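Local coordinates for cellulose-binding protein (Saccharophagus degradans, PDB 2YHG), which probably acts in carbohydrate metabolism, pairing polysaccharide binding with a nucleoside hydrolase-like domain, held in this C-terminal part, that may hydrolyse glycosidic bonds, at residues D121-I135 and N155-R168. Sequence-based numbering, arbitrary orientation.
With EDO (1,2-ethanediol), chain J.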
loop_
_atom_site.group_PDB
_atom_site.type_symbol
_atom_site.label_atom_id
_atom_site.label_comp_id
_atom_site.label_asym_id
_atom_site.label_seq_id
_atom_site.Cartn_x
_atom_site.Cartn_y
_atom_site.Cartn_z
ATOM N N ASP A 121 9.260 -20.922 -14.009
ATOM C CA ASP A 121 10.500 -20.192 -13.978
ATOM C C ASP A 121 11.048 -20.025 -12.583
ATOM O O ASP A 121 11.722 -19.019 -12.291
ATOM C CB ASP A 121 10.399 -18.876 -14.739
ATOM C CG ASP A 121 11.733 -18.353 -15.151
ATOM O OD1 ASP A 121 12.639 -19.161 -15.446
ATOM O OD2 ASP A 121 11.867 -17.116 -15.233
ATOM N N VAL A 122 10.795 -21.011 -11.734
ATOM C CA VAL A 122 11.329 -21.054 -10.380
ATOM C C VAL A 122 12.153 -22.333 -10.244
ATOM O O VAL A 122 11.709 -23.418 -10.687
ATOM C CB VAL A 122 10.213 -20.981 -9.323
ATOM C CG1 VAL A 122 10.735 -21.245 -7.950
ATOM C CG2 VAL A 122 9.531 -19.636 -9.416
ATOM N N GLY A 123 13.306 -22.225 -9.575
ATOM C CA GLY A 123 14.105 -23.378 -9.264
ATOM C C GLY A 123 15.564 -23.203 -9.598
ATOM O O GLY A 123 16.105 -22.072 -9.646
ATOM N N SER A 124 16.236 -24.339 -9.780
ATOM C CA SER A 124 17.662 -24.385 -9.919
ATOM C C SER A 124 18.098 -23.556 -11.118
ATOM O O SER A 124 17.604 -23.735 -12.224
ATOM C CB SER A 124 18.089 -25.839 -10.055
ATOM O OG SER A 124 19.484 -25.946 -10.054
ATOM N N GLY A 125 19.090 -22.691 -10.897
ATOM C CA GLY A 125 19.637 -21.886 -11.965
ATOM C C GLY A 125 18.792 -20.722 -12.422
ATOM O O GLY A 125 19.149 -20.051 -13.398
ATOM N N LYS A 126 17.686 -20.439 -11.712
ATOM C CA LYS A 126 16.718 -19.443 -12.165
ATOM C C LYS A 126 16.718 -18.178 -11.318
ATOM O O LYS A 126 15.783 -17.391 -11.370
ATOM C CB LYS A 126 15.331 -20.078 -12.280
ATOM C CG LYS A 126 15.358 -21.250 -13.235
ATOM C CD LYS A 126 13.999 -21.820 -13.542
ATOM C CE LYS A 126 14.092 -22.874 -14.635
ATOM N NZ LYS A 126 12.810 -23.555 -14.895
ATOM N N ASP A 127 17.798 -17.909 -10.600
ATOM C CA ASP A 127 17.839 -16.641 -9.876
ATOM C C ASP A 127 17.790 -15.458 -10.844
ATOM O O ASP A 127 18.360 -15.524 -11.962
ATOM C CB ASP A 127 19.132 -16.499 -9.085
ATOM C CG ASP A 127 19.239 -17.417 -7.903
ATOM O OD1 ASP A 127 18.229 -17.909 -7.355
ATOM O OD2 ASP A 127 20.413 -17.545 -7.415
ATOM N N SER A 128 17.194 -14.364 -10.399
ATOM C CA SER A 128 17.232 -13.118 -11.105
ATOM C C SER A 128 17.810 -12.024 -10.237
ATOM O O SER A 128 17.907 -12.150 -9.004
ATOM C CB SER A 128 15.829 -12.725 -11.586
ATOM O OG SER A 128 14.941 -12.561 -10.489
ATOM N N ALA A 129 18.123 -10.888 -10.858
ATOM C CA ALA A 129 18.478 -9.708 -10.079
ATOM C C ALA A 129 17.380 -9.394 -9.076
ATOM O O ALA A 129 17.646 -9.070 -7.923
ATOM C CB ALA A 129 18.781 -8.535 -10.978
ATOM N N GLY A 130 16.132 -9.498 -9.510
ATOM C CA GLY A 130 15.021 -9.182 -8.633
ATOM C C GLY A 130 14.836 -10.151 -7.486
ATOM O O GLY A 130 14.562 -9.744 -6.362
ATOM N N SER A 131 14.995 -11.453 -7.734
ATOM C CA SER A 131 14.835 -12.404 -6.661
ATOM C C SER A 131 15.938 -12.211 -5.633
ATOM O O SER A 131 15.694 -12.245 -4.442
ATOM C CB SER A 131 14.732 -13.848 -7.183
ATOM O OG SER A 131 15.909 -14.304 -7.806
ATOM N N ASN A 132 17.156 -12.011 -6.112
ATOM C CA ASN A 132 18.250 -11.760 -5.181
ATOM C C ASN A 132 18.041 -10.450 -4.430
ATOM O O ASN A 132 18.426 -10.372 -3.249
ATOM C CB ASN A 132 19.593 -11.730 -5.920
ATOM C CG ASN A 132 20.076 -13.091 -6.334
ATOM O OD1 ASN A 132 19.624 -14.117 -5.812
ATOM N ND2 ASN A 132 21.006 -13.118 -7.280
ATOM N N LEU A 133 17.478 -9.433 -5.059
ATOM C CA LEU A 133 17.199 -8.166 -4.396
ATOM C C LEU A 133 16.229 -8.378 -3.237
ATOM O O LEU A 133 16.410 -7.829 -2.141
ATOM C CB LEU A 133 16.661 -7.161 -5.434
ATOM C CG LEU A 133 16.278 -5.752 -4.943
ATOM C CD1 LEU A 133 16.139 -4.832 -6.122
ATOM C CD2 LEU A 133 14.928 -5.734 -4.183
ATOM N N ILE A 134 15.190 -9.189 -3.437
ATOM C CA ILE A 134 14.265 -9.494 -2.398
ATOM C C ILE A 134 14.967 -10.182 -1.237
ATOM O O ILE A 134 14.730 -9.859 -0.070
ATOM C CB ILE A 134 13.059 -10.300 -2.933
ATOM C CG1 ILE A 134 12.243 -9.457 -3.883
ATOM C CG2 ILE A 134 12.217 -10.842 -1.800
ATOM C CD1 ILE A 134 11.253 -10.244 -4.712
ATOM N N ILE A 135 15.776 -11.201 -1.521
ATOM C CA ILE A 135 16.514 -11.880 -0.454
ATOM C C ILE A 135 17.327 -10.871 0.374
ATOM O O ILE A 135 17.298 -10.889 1.606
ATOM C CB ILE A 135 17.415 -12.994 -0.994
ATOM C CG1 ILE A 135 16.574 -14.094 -1.669
ATOM C CG2 ILE A 135 18.278 -13.583 0.117
ATOM C CD1 ILE A 135 17.390 -15.154 -2.348
ATOM N N ASN A 155 6.099 -14.864 -9.045
ATOM C CA ASN A 155 7.185 -15.801 -9.105
ATOM C C ASN A 155 8.565 -15.259 -8.776
ATOM O O ASN A 155 9.455 -16.066 -8.479
ATOM C CB ASN A 155 7.193 -16.634 -10.377
ATOM C CG ASN A 155 7.658 -15.895 -11.619
ATOM O OD1 ASN A 155 7.780 -14.670 -11.658
ATOM N ND2 ASN A 155 7.951 -16.658 -12.652
ATOM N N THR A 156 8.804 -13.956 -8.821
ATOM C CA THR A 156 10.107 -13.437 -8.385
ATOM C C THR A 156 10.245 -13.558 -6.882
ATOM O O THR A 156 11.329 -13.836 -6.347
ATOM C CB THR A 156 10.332 -12.001 -8.864
ATOM O OG1 THR A 156 10.126 -11.902 -10.285
ATOM C CG2 THR A 156 11.729 -11.544 -8.564
ATOM N N ILE A 157 9.145 -13.374 -6.164
ATOM C CA ILE A 157 9.092 -13.603 -4.725
ATOM C C ILE A 157 9.276 -15.111 -4.465
ATOM O O ILE A 157 10.033 -15.509 -3.555
ATOM C CB ILE A 157 7.786 -13.098 -4.115
ATOM C CG1 ILE A 157 7.501 -11.643 -4.488
ATOM C CG2 ILE A 157 7.847 -13.258 -2.591
ATOM C CD1 ILE A 157 6.103 -11.152 -4.137
ATOM N N ALA A 158 8.586 -15.947 -5.237
ATOM C CA ALA A 158 8.712 -17.402 -5.056
ATOM C C ALA A 158 10.163 -17.855 -5.311
ATOM O O ALA A 158 10.640 -18.714 -4.575
ATOM C CB ALA A 158 7.744 -18.139 -5.941
ATOM N N GLN A 159 10.843 -17.292 -6.297
ATOM C CA GLN A 159 12.230 -17.704 -6.542
ATOM C C GLN A 159 13.103 -17.336 -5.324
ATOM O O GLN A 159 13.968 -18.116 -4.916
ATOM C CB GLN A 159 12.789 -17.059 -7.798
ATOM C CG GLN A 159 14.251 -17.374 -8.051
ATOM C CD GLN A 159 14.501 -18.838 -8.364
ATOM O OE1 GLN A 159 13.588 -19.569 -8.715
ATOM N NE2 GLN A 159 15.765 -19.298 -8.227
ATOM N N ALA A 160 12.887 -16.157 -4.754
ATOM C CA ALA A 160 13.634 -15.729 -3.559
ATOM C C ALA A 160 13.417 -16.734 -2.425
ATOM O O ALA A 160 14.365 -17.205 -1.792
ATOM C CB ALA A 160 13.176 -14.350 -3.145
ATOM N N VAL A 161 12.157 -17.020 -2.120
ATOM C CA VAL A 161 11.843 -17.941 -1.020
ATOM C C VAL A 161 12.361 -19.353 -1.323
ATOM O O VAL A 161 12.922 -20.010 -0.444
ATOM C CB VAL A 161 10.310 -17.929 -0.737
ATOM C CG1 VAL A 161 9.940 -19.047 0.232
ATOM C CG2 VAL A 161 9.857 -16.586 -0.243
ATOM N N TRP A 162 12.203 -19.815 -2.561
ATOM C CA TRP A 162 12.691 -21.116 -2.955
ATOM C C TRP A 162 14.194 -21.218 -2.716
ATOM O O TRP A 162 14.688 -22.230 -2.189
ATOM C CB TRP A 162 12.345 -21.418 -4.423
ATOM C CG TRP A 162 12.785 -22.760 -4.840
ATOM C CD1 TRP A 162 12.088 -23.931 -4.699
ATOM C CD2 TRP A 162 14.045 -23.114 -5.387
ATOM N NE1 TRP A 162 12.845 -24.980 -5.110
ATOM C CE2 TRP A 162 14.053 -24.516 -5.547
ATOM C CE3 TRP A 162 15.170 -22.393 -5.745
ATOM C CZ2 TRP A 162 15.156 -25.213 -6.022
ATOM C CZ3 TRP A 162 16.272 -23.097 -6.205
ATOM C CH2 TRP A 162 16.265 -24.484 -6.297
ATOM N N LYS A 163 14.926 -20.190 -3.101
ATOM C CA LYS A 163 16.370 -20.227 -2.935
ATOM C C LYS A 163 16.734 -20.282 -1.443
ATOM O O LYS A 163 17.623 -21.040 -1.050
ATOM C CB LYS A 163 17.031 -19.017 -3.602
ATOM C CG LYS A 163 18.554 -18.935 -3.321
ATOM C CD LYS A 163 19.165 -17.784 -4.067
ATOM C CE LYS A 163 20.649 -17.717 -3.885
ATOM N NZ LYS A 163 21.193 -16.591 -4.707
ATOM N N VAL A 164 16.081 -19.485 -0.615
ATOM C CA VAL A 164 16.324 -19.521 0.822
ATOM C C VAL A 164 15.998 -20.908 1.393
ATOM O O VAL A 164 16.814 -21.494 2.142
ATOM C CB VAL A 164 15.524 -18.401 1.520
ATOM C CG1 VAL A 164 15.559 -18.545 3.028
ATOM C CG2 VAL A 164 16.046 -17.052 1.108
ATOM N N GLN A 165 14.857 -21.467 1.027
ATOM C CA GLN A 165 14.499 -22.801 1.471
ATOM C C GLN A 165 15.529 -23.837 1.046
ATOM O O GLN A 165 15.830 -24.772 1.771
ATOM C CB GLN A 165 13.131 -23.145 0.949
ATOM C CG GLN A 165 12.663 -24.549 1.312
ATOM C CD GLN A 165 11.334 -24.855 0.660
ATOM O OE1 GLN A 165 11.168 -24.689 -0.539
ATOM N NE2 GLN A 165 10.381 -25.247 1.470
ATOM N N ASN A 166 16.107 -23.659 -0.126
ATOM C CA ASN A 166 17.033 -24.618 -0.725
ATOM C C ASN A 166 18.434 -24.533 -0.148
ATOM O O ASN A 166 19.219 -25.415 -0.372
ATOM C CB ASN A 166 17.099 -24.386 -2.251
ATOM C CG ASN A 166 17.940 -25.383 -2.974
ATOM O OD1 ASN A 166 18.913 -25.022 -3.654
ATOM N ND2 ASN A 166 17.468 -26.602 -3.006
ATOM N N THR A 167 18.750 -23.447 0.541
ATOM C CA THR A 167 20.122 -23.179 0.952
ATOM C C THR A 167 20.314 -22.914 2.434
ATOM O O THR A 167 21.476 -22.815 2.870
ATOM C CB THR A 167 20.733 -22.000 0.170
ATOM O OG1 THR A 167 19.935 -20.826 0.396
ATOM C CG2 THR A 167 20.811 -22.293 -1.333
ATOM N N ARG A 168 19.242 -22.757 3.201
ATOM C CA ARG A 168 19.327 -22.368 4.609
ATOM C C ARG A 168 18.618 -23.365 5.496
ATOM O O ARG A 168 17.899 -24.259 5.037
ATOM C CB ARG A 168 18.760 -20.963 4.848
ATOM C CG ARG A 168 19.397 -19.933 3.934
ATOM C CD ARG A 168 19.177 -18.523 4.436
ATOM N NE ARG A 168 19.569 -17.564 3.428
ATOM C CZ ARG A 168 19.300 -16.256 3.490
ATOM N NH1 ARG A 168 18.601 -15.759 4.481
ATOM N NH2 ARG A 168 19.677 -15.462 2.506
HETATM C C1 EDO J . 15.069 -16.151 -14.695
HETATM O O1 EDO J . 14.130 -15.891 -15.723
HETATM C C2 EDO J . 15.945 -14.949 -14.483
HETATM O O2 EDO J . 16.612 -14.638 -15.705
#
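Helix 129-135 and helix 155-167 meet at S131 and A160, their axes 8.0 Å apart at closest approach and crossing at -61°, while the preceding loop 121-128 lies along helix 155-167, V122 beside Q159. Where the helices cross, the CB of A160 sits 3.5 Å from S131 O and also touches CG2 of I134 and CG1 of I135. T156 turns its methyl CG2 to the start of the first helix, 3.4 Å from S131 N; its hydroxyl bonds instead to Q114 and T65. Q159 is the polar centre. With CG anti to the backbone N (chi1 176°) and the chain bent at chi2, its amide reaches up into the loop. Q159 OE1 accepts from G123 N at 2.8 Å, in the carbonyl plane and on a lone pair. Q159 NE2 bonds to D127 OD1 at 3.0 Å. It also gives a bond to G123 O, so three bonds fix the amide's rotation. K126 N, closing the type II turn 123-126, reaches G123 O from the other face of the carbonyl plane. G123 CA sits over the six-membered ring of W162, a CH-pi contact 3.6 Å from the centroid and 3° off the normal. The extended K163 crosses D127: K163 NZ makes a salt bridge to D127 OD2 (3.0 Å), from above the carboxylate plane, and a hydrogen bond to N132 OD1. S128 and S131 form a capping box, each backbone N bonded to the other's hydroxyl; S128 OG also bonds to Q114. Strand 146-150, on which I157 rests, separates the two helices in sequence, within a Rossmann-like alpha/beta domain of strand order 3-2-1-4-5-6.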